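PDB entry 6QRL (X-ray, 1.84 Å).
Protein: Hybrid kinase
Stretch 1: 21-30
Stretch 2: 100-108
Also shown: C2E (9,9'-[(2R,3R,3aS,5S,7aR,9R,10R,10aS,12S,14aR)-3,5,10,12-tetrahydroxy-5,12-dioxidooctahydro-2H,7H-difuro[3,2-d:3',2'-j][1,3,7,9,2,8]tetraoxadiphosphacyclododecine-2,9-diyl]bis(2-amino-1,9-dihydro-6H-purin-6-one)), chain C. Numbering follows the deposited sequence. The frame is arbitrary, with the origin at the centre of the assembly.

Stretch 1, residues 21-30: ATARQIEAAG
Stretch 2 (100-108) PLRAASLVA

Residues 21-28 are helical, continuing a helix that begins earlier in the chain, and residues 103-108 open a second helix that runs on. Their axes approach to 10.0 Å with a signed crossing angle of -73°. The CA-CA register is Thr22-Leu101 7.8 Å, Gln25-Ala103 6.0 Å and Ala29-Val107 7.4 Å. Gly30 (phi/psi 93/2) ends the first helix in a Schellman motif, its N lying 3.0 Å from Glu27 O. Pro100 follows a cis peptide bond; Leu101 (-69/139) and Arg102 (-92/130) are extended, with Arg102 at the N-cap.

The CA-to-CB bond of Gln25 points toward the second stretch; with chi1 m, chi2 t and chi3 -44°, NE2 donates to Leu101 O at 3.0 Å and 160°, a near-linear hydrogen bond that ties the helix to the loop before Ala103. Apolar contacts accompany it: Leu106 (t, t) places CD1 3.9 Å from Thr22 CG2 and 4.3 Å from Ile26 CG1, while Ala29 CB meets Val107 CG2 (chi1 t) at 3.8 Å.

The same loop and the first turn of the helix bind C2E. Pro100 O accepts from C2E N11 (3.0 Å) and C2E N21 (3.1 Å), Arg102 N donates to C2E O61 (2.9 Å), and Ser105 OG (chi1 m) donates to C2E N71 (2.8 Å). Thus the carbonyl of Leu101 serves Gln25 while Pro100 O, Arg102 N and Ser105 OG hold one guanine of C2E.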

# COMPACT_ATOMS: atom_id res chain seq x y z
N ALA A 21 13.13 0.23 4.70
CA ALA A 21 13.02 1.70 4.73
C ALA A 21 11.58 2.13 5.01
O ALA A 21 11.40 3.08 5.80
CB ALA A 21 13.55 2.33 3.46
N THR A 22 10.61 1.54 4.33
CA THR A 22 9.19 1.90 4.48
C THR A 22 8.73 1.48 5.88
O THR A 22 8.09 2.30 6.55
CB THR A 22 8.32 1.31 3.37
OG1 THR A 22 8.92 1.60 2.11
CG2 THR A 22 6.91 1.85 3.39
N ALA A 23 9.10 0.29 6.36
CA ALA A 23 8.75 -0.14 7.74
C ALA A 23 9.33 0.85 8.77
O ALA A 23 8.61 1.24 9.72
CB ALA A 23 9.21 -1.55 8.02
N ARG A 24 10.57 1.31 8.58
CA ARG A 24 11.18 2.30 9.53
C ARG A 24 10.39 3.62 9.49
O ARG A 24 10.19 4.19 10.57
CB ARG A 24 12.68 2.45 9.27
CG ARG A 24 13.48 1.20 9.62
CD ARG A 24 14.99 1.43 9.53
NE ARG A 24 15.74 0.49 8.69
CZ ARG A 24 16.53 -0.51 9.14
NH1 ARG A 24 16.67 -0.75 10.43
NH2 ARG A 24 17.17 -1.27 8.26
N GLN A 25 9.94 4.08 8.31
CA GLN A 25 9.13 5.33 8.18
C GLN A 25 7.78 5.15 8.85
O GLN A 25 7.37 6.08 9.57
CB GLN A 25 8.92 5.74 6.72
CG GLN A 25 10.20 6.27 6.10
CD GLN A 25 9.95 6.62 4.66
OE1 GLN A 25 9.31 5.84 3.95
NE2 GLN A 25 10.40 7.80 4.26
N ILE A 26 7.13 3.98 8.68
CA ILE A 26 5.80 3.73 9.31
C ILE A 26 5.97 3.85 10.82
O ILE A 26 5.18 4.56 11.43
CB ILE A 26 5.25 2.36 8.88
CG1 ILE A 26 4.80 2.38 7.42
CG2 ILE A 26 4.14 1.90 9.81
CD1 ILE A 26 4.72 1.00 6.79
N GLU A 27 6.98 3.17 11.39
CA GLU A 27 7.16 3.07 12.86
C GLU A 27 7.59 4.42 13.44
O GLU A 27 7.12 4.73 14.54
CB GLU A 27 8.12 1.95 13.23
CG GLU A 27 7.56 0.57 12.93
CD GLU A 27 8.53 -0.53 13.29
OE1 GLU A 27 8.87 -1.36 12.39
OE2 GLU A 27 8.97 -0.55 14.46
N ALA A 28 8.43 5.21 12.76
CA ALA A 28 8.89 6.54 13.23
C ALA A 28 7.71 7.52 13.31
O ALA A 28 7.75 8.41 14.18
CB ALA A 28 10.01 7.07 12.35
N ALA A 29 6.68 7.35 12.47
CA ALA A 29 5.41 8.12 12.49
C ALA A 29 4.41 7.54 13.51
O ALA A 29 3.30 8.10 13.61
CB ALA A 29 4.82 8.13 11.09
N GLY A 30 4.78 6.51 14.27
CA GLY A 30 3.96 5.93 15.36
C GLY A 30 3.09 4.76 14.91
O GLY A 30 2.37 4.22 15.75
N PRO A 100 11.85 8.02 -4.22
CA PRO A 100 11.91 7.57 -2.82
C PRO A 100 10.87 8.29 -1.94
O PRO A 100 10.73 9.48 -2.13
CB PRO A 100 13.34 8.01 -2.41
CG PRO A 100 13.60 9.29 -3.22
CD PRO A 100 12.78 9.14 -4.50
N LEU A 101 10.22 7.58 -1.01
CA LEU A 101 9.05 8.08 -0.22
C LEU A 101 9.47 9.18 0.77
O LEU A 101 10.51 9.02 1.49
CB LEU A 101 8.42 6.95 0.59
CG LEU A 101 7.93 5.71 -0.15
CD1 LEU A 101 6.83 5.01 0.66
CD2 LEU A 101 7.42 6.03 -1.56
N ARG A 102 8.66 10.21 0.87
CA ARG A 102 8.71 11.22 1.95
C ARG A 102 7.79 10.78 3.08
O ARG A 102 6.62 10.47 2.79
CB ARG A 102 8.23 12.58 1.44
CG ARG A 102 9.25 13.28 0.56
CD ARG A 102 8.62 14.51 -0.06
NE ARG A 102 9.51 15.08 -1.05
CZ ARG A 102 9.19 16.09 -1.85
NH1 ARG A 102 8.02 16.67 -1.73
NH2 ARG A 102 10.09 16.56 -2.71
N ALA A 103 8.28 10.78 4.32
CA ALA A 103 7.48 10.39 5.51
C ALA A 103 6.13 11.12 5.49
O ALA A 103 5.12 10.46 5.69
CB ALA A 103 8.25 10.70 6.78
N ALA A 104 6.13 12.44 5.31
CA ALA A 104 4.89 13.27 5.38
C ALA A 104 3.87 12.80 4.33
O ALA A 104 2.67 12.82 4.61
CB ALA A 104 5.22 14.74 5.22
N SER A 105 4.34 12.39 3.15
CA SER A 105 3.47 11.94 2.04
C SER A 105 2.89 10.58 2.39
O SER A 105 1.68 10.36 2.15
CB SER A 105 4.21 11.92 0.74
OG SER A 105 4.54 13.22 0.30
N LEU A 106 3.72 9.69 2.93
CA LEU A 106 3.28 8.34 3.37
C LEU A 106 2.15 8.51 4.39
O LEU A 106 1.08 7.91 4.21
CB LEU A 106 4.47 7.57 3.95
CG LEU A 106 4.17 6.14 4.39
CD1 LEU A 106 5.44 5.28 4.36
CD2 LEU A 106 3.53 6.12 5.77
N VAL A 107 2.37 9.36 5.39
CA VAL A 107 1.37 9.63 6.46
C VAL A 107 0.05 10.13 5.85
O VAL A 107 -1.01 9.60 6.19
CB VAL A 107 1.95 10.64 7.48
CG1 VAL A 107 0.88 11.17 8.42
CG2 VAL A 107 3.10 10.00 8.26
N ALA A 108 0.09 11.14 4.98
CA ALA A 108 -1.12 11.71 4.35
C ALA A 108 -1.86 10.62 3.56
O ALA A 108 -3.06 10.51 3.75
CB ALA A 108 -0.76 12.89 3.48
P1 C2E C . 2.73 15.39 -7.53
O2P C2E C . 3.00 13.91 -7.35
O1P C2E C . 2.23 15.90 -8.85
O5' C2E C . 1.56 15.72 -6.49
C5' C2E C . 0.90 16.99 -6.59
C4' C2E C . -0.14 17.03 -5.51
O4' C2E C . -1.17 16.08 -5.79
C3' C2E C . 0.36 16.64 -4.13
O3' C2E C . 1.00 17.80 -3.58
C2' C2E C . -0.93 16.17 -3.43
O2' C2E C . -1.46 17.16 -2.57
C1' C2E C . -1.88 15.84 -4.59
N9 C2E C . -2.34 14.46 -4.67
C8 C2E C . -3.57 14.06 -5.15
N7 C2E C . -3.70 12.75 -5.19
C5 C2E C . -2.48 12.26 -4.74
C6 C2E C . -2.05 10.93 -4.58
O6 C2E C . -2.65 9.88 -4.84
N1 C2E C . -0.73 10.87 -4.11
C2 C2E C . 0.06 11.95 -3.81
N2 C2E C . 1.30 11.69 -3.37
N3 C2E C . -0.35 13.22 -3.96
C4 C2E C . -1.63 13.30 -4.43
P11 C2E C . 2.26 17.54 -2.63
O21 C2E C . 1.86 16.41 -1.73
O11 C2E C . 2.67 18.86 -2.03
O5A C2E C . 3.44 17.09 -3.62
C5A C2E C . 4.13 18.06 -4.46
C4A C2E C . 5.17 17.34 -5.29
O4A C2E C . 6.27 16.94 -4.43
C3A C2E C . 4.72 16.04 -5.95
O3A C2E C . 3.98 16.33 -7.14
C2A C2E C . 6.06 15.34 -6.17
O2A C2E C . 6.86 15.77 -7.24
C1A C2E C . 6.81 15.72 -4.89
N91 C2E C . 6.63 14.70 -3.87
C81 C2E C . 5.56 14.63 -3.02
N71 C2E C . 5.59 13.58 -2.23
C51 C2E C . 6.76 12.93 -2.60
C61 C2E C . 7.32 11.74 -2.08
O61 C2E C . 6.84 10.98 -1.22
N11 C2E C . 8.53 11.44 -2.71
C21 C2E C . 9.12 12.18 -3.71
N21 C2E C . 10.30 11.72 -4.16
N31 C2E C . 8.58 13.28 -4.22
C41 C2E C . 7.42 13.61 -3.61